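Long-range contacts in oxidoreductase, 2OG-Fe oxygenase family protein, putative, expressed (Oryza sativa subsp. japonica, PDB 5XOI), which is probably a dioxygenase of the AlkB family, which uses iron(II) and 2-oxoglutarate to oxidise its substrates: residues Leu53-Met58 / Gly134-His139; Asp162-Leu167 / His199-Ile204. One frame throughout, in Å; residues are numbered along the deposited sequence.

Overall arrangement
This chain is the C-terminal, oxygenase part of a longer protein. From the N terminus, interaction 1 closes first: the chain turns a corner at Leu53 and Ser54, follows strand 55-59, runs through helix 87-106 and strand 124-131, and returns in strand 134-139. Interaction 2 then closes a shorter, helix-free loop between Asp162-Leu167 and His199-Ile204, with strand 178-182 inside it. The two follow in series, neither nested nor crossed. Strands 134-139 and 198-205 lie side by side in the four-stranded sheet, probably joined by the Leu136 O to Val201 N bond of 2.8 Å. Interaction 1 ties this sheet to the edge of the seven-stranded one. His139 and His199, one from each contact, bind the same manganese ion.

Interaction 1: Leu53-Met58 / Gly134-His139; sequences LSLQMM and GKLGLH. With MN (manganese (II) ion), chain C.
Leu53 and Lys135 pair through their backbones as an antiparallel hydrogen-bonded pair: Leu53 N donates to Lys135 O at 3.0 Å, and Lys135 N returns a bond of 3.0 Å to Leu53 O. Packing is close just beside this pair. Gly134 CA comes within 3.1 Å of Leu53 O in a CA-H...O contact, and Ser54 CB rests 3.8 Å from Gly134 CA. A side chain on Gly134 would start out beside the carbonyls of Leu53 and Ser54, which suits glycine to the site. Ser54 turns the corner between the sheets with positive phi (54°), while its hydroxyl bonds to that of Ser133. The junction joins the two sheets of the double-stranded beta-helix typical of 2-oxoglutarate oxygenases. On its inner side Leu55 CD2 meets Leu136 CD1 at 4.2 Å; these branched apolar chains also touch Arg48, Asn128 and Tyr130, residues that bind 2-oxoglutarate. Farther along the strand, His139 ND1 donates to Gly137 O at 2.9 Å, almost straight and in the ring plane. This bond fixes the ring's rotation and leaves NE2 to bind manganese at 2.2 Å, presumably in place of iron. The opposite, solvent side is looser: Leu53 and Lys135 touch there only at the bases of their side chains, CB to CB 4.2 Å, and the lysine's extended chain carries its charged end away from Leu53.

Interaction 2: Asp162-Leu167 / His199-Ile204; sequences DTAEFL and HGVSRI. With MN (manganese (II) ion), chain C.
Phe166 and His199 meet rim to rim, their planes 28° apart and neither ring over the other's face. Their antiparallel strands belong to the smaller sheet of the double-stranded beta-helix, and His199 binds the manganese through NE2 at 2.2 Å. Phe166 CG lies anti to its backbone N (chi1 -178°), and the ring it carries brings CZ to 3.5 Å from His199 CB, giving the metal-binding residue an apolar neighbour. Beside them, Ala164 CB packs 4.0 Å from Val201 CG1, and Val201 and Ile204 also touch Tyr130 and Arg223, residues that bind 2-oxoglutarate. Asp162 and Ile204 cross at about a right angle, Asp162 CB to Ile204 CG2 3.5 Å. The other face carries Glu165 and Arg203, side by side and pointing the same way, carboxylate and guanidinium planes 12° apart. They touch through Glu165 OE2 and Arg203 CD at 3.4 Å; no guanidinium N-H points at OE2, which lies well out of that plane, and its salt bridge is with Lys205. An alanine in place of Glu165 would probably leave the Lys205 ammonium without its mate and uncover the Arg203 methylenes. Ser202 and Arg203 together face Glu165, a beta bulge. Leu167 CD1 covers the Ser202 hydroxyl, and Glu165 O accepts twice from this serine: from N at 2.9 Å and, from above the carbonyl plane, from OG at 3.3 Å.

Interaction 1: Leu53-Met58 / Gly134-His139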
loop_
_atom_site.group_PDB
_atom_site.type_symbol
_atom_site.label_atom_id
_atom_site.label_comp_id
_atom_site.label_asym_id
_atom_site.label_seq_id
_atom_site.Cartn_x
_atom_site.Cartn_y
_atom_site.Cartn_z
ATOM N N LEU A 53 -5.883 -13.402 6.619
ATOM C CA LEU A 53 -5.840 -13.836 8.007
ATOM C C LEU A 53 -5.516 -12.624 8.866
ATOM O O LEU A 53 -4.600 -11.871 8.535
ATOM C CB LEU A 53 -4.761 -14.909 8.209
ATOM C CG LEU A 53 -5.210 -16.304 8.614
ATOM C CD1 LEU A 53 -3.977 -17.190 8.755
ATOM C CD2 LEU A 53 -6.004 -16.250 9.912
ATOM N N SER A 54 -6.272 -12.427 9.949
ATOM C CA SER A 54 -5.946 -11.420 10.967
ATOM C C SER A 54 -5.773 -10.035 10.352
ATOM O O SER A 54 -4.841 -9.288 10.669
ATOM C CB SER A 54 -4.707 -11.840 11.756
ATOM O OG SER A 54 -4.996 -13.073 12.420
ATOM N N LEU A 55 -6.717 -9.681 9.484
ATOM C CA LEU A 55 -6.667 -8.448 8.717
ATOM C C LEU A 55 -7.939 -7.646 8.954
ATOM O O LEU A 55 -9.050 -8.184 8.860
ATOM C CB LEU A 55 -6.495 -8.750 7.216
ATOM C CG LEU A 55 -6.666 -7.559 6.262
ATOM C CD1 LEU A 55 -5.486 -6.605 6.386
ATOM C CD2 LEU A 55 -6.818 -8.036 4.812
ATOM N N GLN A 56 -7.775 -6.362 9.258
ATOM C CA GLN A 56 -8.866 -5.396 9.229
ATOM C C GLN A 56 -8.520 -4.297 8.234
ATOM O O GLN A 56 -7.349 -4.058 7.938
ATOM C CB GLN A 56 -9.119 -4.779 10.608
ATOM C CG GLN A 56 -9.442 -5.790 11.711
ATOM C CD GLN A 56 -9.358 -5.157 13.086
ATOM O OE1 GLN A 56 -8.388 -5.356 13.819
ATOM N NE2 GLN A 56 -10.366 -4.369 13.432
ATOM N N MET A 57 -9.547 -3.607 7.737
ATOM C CA MET A 57 -9.330 -2.591 6.718
ATOM C C MET A 57 -10.312 -1.444 6.892
ATOM O O MET A 57 -11.373 -1.579 7.509
ATOM C CB MET A 57 -9.463 -3.178 5.297
ATOM C CG MET A 57 -10.862 -3.738 4.992
ATOM S SD MET A 57 -10.960 -4.342 3.293
ATOM C CE MET A 57 -11.065 -2.787 2.412
ATOM N N MET A 58 -9.933 -0.303 6.327
ATOM C CA MET A 58 -10.834 0.820 6.156
ATOM C C MET A 58 -10.325 1.612 4.969
ATOM O O MET A 58 -9.130 1.588 4.658
ATOM C CB MET A 58 -10.934 1.702 7.411
ATOM C CG MET A 58 -9.684 2.491 7.760
ATOM S SD MET A 58 -10.005 3.897 8.891
ATOM C CE MET A 58 -10.963 4.981 7.850
ATOM N N GLY A 134 -1.004 -11.983 10.710
ATOM C CA GLY A 134 -1.673 -11.531 9.503
ATOM C C GLY A 134 -1.062 -12.095 8.234
ATOM O O GLY A 134 0.128 -12.419 8.168
ATOM N N LYS A 135 -1.905 -12.191 7.201
ATOM C CA LYS A 135 -1.518 -12.634 5.863
ATOM C C LYS A 135 -2.538 -12.081 4.879
ATOM O O LYS A 135 -3.684 -11.803 5.244
ATOM C CB LYS A 135 -1.499 -14.163 5.731
ATOM C CG LYS A 135 -0.418 -14.901 6.486
ATOM C CD LYS A 135 -0.407 -16.352 6.029
ATOM C CE LYS A 135 0.547 -17.209 6.836
ATOM N NZ LYS A 135 0.572 -18.584 6.253
ATOM N N LEU A 136 -2.112 -11.948 3.625
ATOM C CA LEU A 136 -2.993 -11.550 2.523
ATOM C C LEU A 136 -2.502 -12.288 1.289
ATOM O O LEU A 136 -1.336 -12.132 0.914
ATOM C CB LEU A 136 -2.974 -10.034 2.295
ATOM C CG LEU A 136 -3.795 -9.504 1.113
ATOM C CD1 LEU A 136 -5.297 -9.820 1.288
ATOM C CD2 LEU A 136 -3.566 -8.000 0.856
ATOM N N GLY A 137 -3.379 -13.079 0.660
ATOM C CA GLY A 137 -2.965 -13.949 -0.428
ATOM C C GLY A 137 -2.662 -13.209 -1.722
ATOM O O GLY A 137 -2.984 -12.040 -1.905
ATOM N N LEU A 138 -2.006 -13.920 -2.648
ATOM C CA LEU A 138 -1.659 -13.319 -3.939
ATOM C C LEU A 138 -2.901 -12.834 -4.685
ATOM O O LEU A 138 -3.898 -13.547 -4.799
ATOM C CB LEU A 138 -0.898 -14.328 -4.812
ATOM C CG LEU A 138 0.479 -14.736 -4.293
ATOM C CD1 LEU A 138 1.104 -15.724 -5.256
ATOM C CD2 LEU A 138 1.372 -13.499 -4.144
ATOM N N HIS A 139 -2.815 -11.620 -5.233
ATOM C CA HIS A 139 -3.905 -11.028 -5.995
ATOM C C HIS A 139 -3.338 -9.907 -6.858
ATOM O O HIS A 139 -2.246 -9.389 -6.605
ATOM C CB HIS A 139 -4.980 -10.447 -5.076
ATOM C CG HIS A 139 -4.467 -9.298 -4.272
ATOM N ND1 HIS A 139 -3.717 -9.475 -3.127
ATOM C CD2 HIS A 139 -4.513 -7.966 -4.494
ATOM C CE1 HIS A 139 -3.358 -8.293 -2.657
ATOM N NE2 HIS A 139 -3.822 -7.363 -3.468
HETATM MN MN MN C . -3.052 -5.278 -3.585
HETATM O O HOH W 1 -2.126 -3.154 -3.377
#

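Interaction 2: Asp162-Leu167 / His199-Ile204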
loop_
_atom_site.group_PDB
_atom_site.type_symbol
_atom_site.label_atom_id
_atom_site.label_comp_id
_atom_site.label_asym_id
_atom_site.label_seq_id
_atom_site.Cartn_x
_atom_site.Cartn_y
_atom_site.Cartn_z
ATOM N N ASP A 162 5.513 -3.485 12.270
ATOM C CA ASP A 162 6.254 -4.714 12.008
ATOM C C ASP A 162 6.513 -4.911 10.514
ATOM O O ASP A 162 5.720 -4.503 9.660
ATOM C CB ASP A 162 5.481 -5.915 12.544
ATOM C CG ASP A 162 5.473 -5.978 14.057
ATOM O OD1 ASP A 162 6.450 -5.502 14.692
ATOM O OD2 ASP A 162 4.488 -6.520 14.611
ATOM N N THR A 163 7.622 -5.576 10.214
ATOM C CA THR A 163 8.002 -5.865 8.836
ATOM C C THR A 163 7.070 -6.901 8.219
ATOM O O THR A 163 6.674 -7.870 8.879
ATOM C CB THR A 163 9.439 -6.374 8.815
ATOM O OG1 THR A 163 10.305 -5.351 9.329
ATOM C CG2 THR A 163 9.869 -6.786 7.393
ATOM N N ALA A 164 6.716 -6.695 6.948
ATOM C CA ALA A 164 5.977 -7.687 6.174
ATOM C C ALA A 164 6.917 -8.389 5.206
ATOM O O ALA A 164 7.790 -7.754 4.619
ATOM C CB ALA A 164 4.848 -7.042 5.373
ATOM N N GLU A 165 6.735 -9.700 5.048
ATOM C CA GLU A 165 7.319 -10.442 3.938
ATOM C C GLU A 165 6.344 -10.316 2.767
ATOM O O GLU A 165 5.217 -10.813 2.841
ATOM C CB GLU A 165 7.571 -11.898 4.339
ATOM C CG GLU A 165 8.610 -12.017 5.459
ATOM C CD GLU A 165 8.936 -13.452 5.863
ATOM O OE1 GLU A 165 8.809 -14.371 5.023
ATOM O OE2 GLU A 165 9.348 -13.654 7.027
ATOM N N PHE A 166 6.759 -9.611 1.711
ATOM C CA PHE A 166 5.887 -9.218 0.604
ATOM C C PHE A 166 6.239 -10.060 -0.615
ATOM O O PHE A 166 7.404 -10.109 -1.023
ATOM C CB PHE A 166 6.048 -7.718 0.315
ATOM C CG PHE A 166 5.150 -7.182 -0.777
ATOM C CD1 PHE A 166 3.834 -6.820 -0.504
ATOM C CD2 PHE A 166 5.639 -6.986 -2.066
ATOM C CE1 PHE A 166 3.016 -6.300 -1.492
ATOM C CE2 PHE A 166 4.813 -6.457 -3.066
ATOM C CZ PHE A 166 3.505 -6.119 -2.775
ATOM N N LEU A 167 5.240 -10.744 -1.179
ATOM C CA LEU A 167 5.443 -11.586 -2.350
ATOM C C LEU A 167 5.001 -10.833 -3.596
ATOM O O LEU A 167 4.013 -10.091 -3.558
ATOM C CB LEU A 167 4.644 -12.890 -2.241
ATOM C CG LEU A 167 5.222 -14.101 -1.502
ATOM C CD1 LEU A 167 6.055 -13.736 -0.296
ATOM C CD2 LEU A 167 4.092 -15.040 -1.111
ATOM N N HIS A 199 0.496 -10.070 -6.015
ATOM C CA HIS A 199 1.269 -9.682 -4.837
ATOM C C HIS A 199 0.466 -9.992 -3.582
ATOM O O HIS A 199 -0.747 -10.224 -3.626
ATOM C CB HIS A 199 1.655 -8.195 -4.874
ATOM C CG HIS A 199 0.478 -7.284 -4.977
ATOM N ND1 HIS A 199 -0.154 -7.024 -6.176
ATOM C CD2 HIS A 199 -0.227 -6.628 -4.026
ATOM C CE1 HIS A 199 -1.183 -6.227 -5.959
ATOM N NE2 HIS A 199 -1.253 -5.980 -4.663
ATOM N N GLY A 200 1.168 -10.021 -2.458
ATOM C CA GLY A 200 0.493 -10.298 -1.201
ATOM C C GLY A 200 1.474 -10.266 -0.050
ATOM O O GLY A 200 2.655 -9.937 -0.214
ATOM N N VAL A 201 0.968 -10.625 1.128
ATOM C CA VAL A 201 1.754 -10.573 2.358
ATOM C C VAL A 201 1.756 -11.985 2.931
ATOM O O VAL A 201 0.704 -12.500 3.334
ATOM C CB VAL A 201 1.205 -9.551 3.366
ATOM C CG1 VAL A 201 1.944 -9.685 4.701
ATOM C CG2 VAL A 201 1.385 -8.124 2.843
ATOM N N SER A 202 2.924 -12.635 2.925
ATOM C CA SER A 202 2.985 -14.018 3.386
ATOM C C SER A 202 3.178 -14.140 4.890
ATOM O O SER A 202 2.860 -15.194 5.464
ATOM C CB SER A 202 4.108 -14.755 2.664
ATOM O OG SER A 202 5.341 -14.082 2.859
ATOM N N ARG A 203 3.676 -13.090 5.539
ATOM C CA ARG A 203 4.053 -13.171 6.943
ATOM C C ARG A 203 4.304 -11.768 7.473
ATOM O O ARG A 203 4.819 -10.910 6.750
ATOM C CB ARG A 203 5.319 -14.020 7.095
ATOM C CG ARG A 203 5.522 -14.667 8.433
ATOM C CD ARG A 203 6.831 -15.454 8.377
ATOM N NE ARG A 203 6.996 -16.376 9.497
ATOM C CZ ARG A 203 7.110 -15.996 10.761
ATOM N NH1 ARG A 203 7.062 -14.711 11.065
ATOM N NH2 ARG A 203 7.275 -16.896 11.721
ATOM N N ILE A 204 3.933 -11.547 8.730
ATOM C CA ILE A 204 4.358 -10.380 9.490
ATOM C C ILE A 204 5.451 -10.853 10.442
ATOM O O ILE A 204 5.268 -11.848 11.152
ATOM C CB ILE A 204 3.189 -9.742 10.263
ATOM C CG1 ILE A 204 1.983 -9.436 9.348
ATOM C CG2 ILE A 204 3.665 -8.501 11.022
ATOM C CD1 ILE A 204 2.257 -8.421 8.237
HETATM MN MN MN C . -3.052 -5.278 -3.585
HETATM O O HOH W 1 -2.126 -3.154 -3.377
#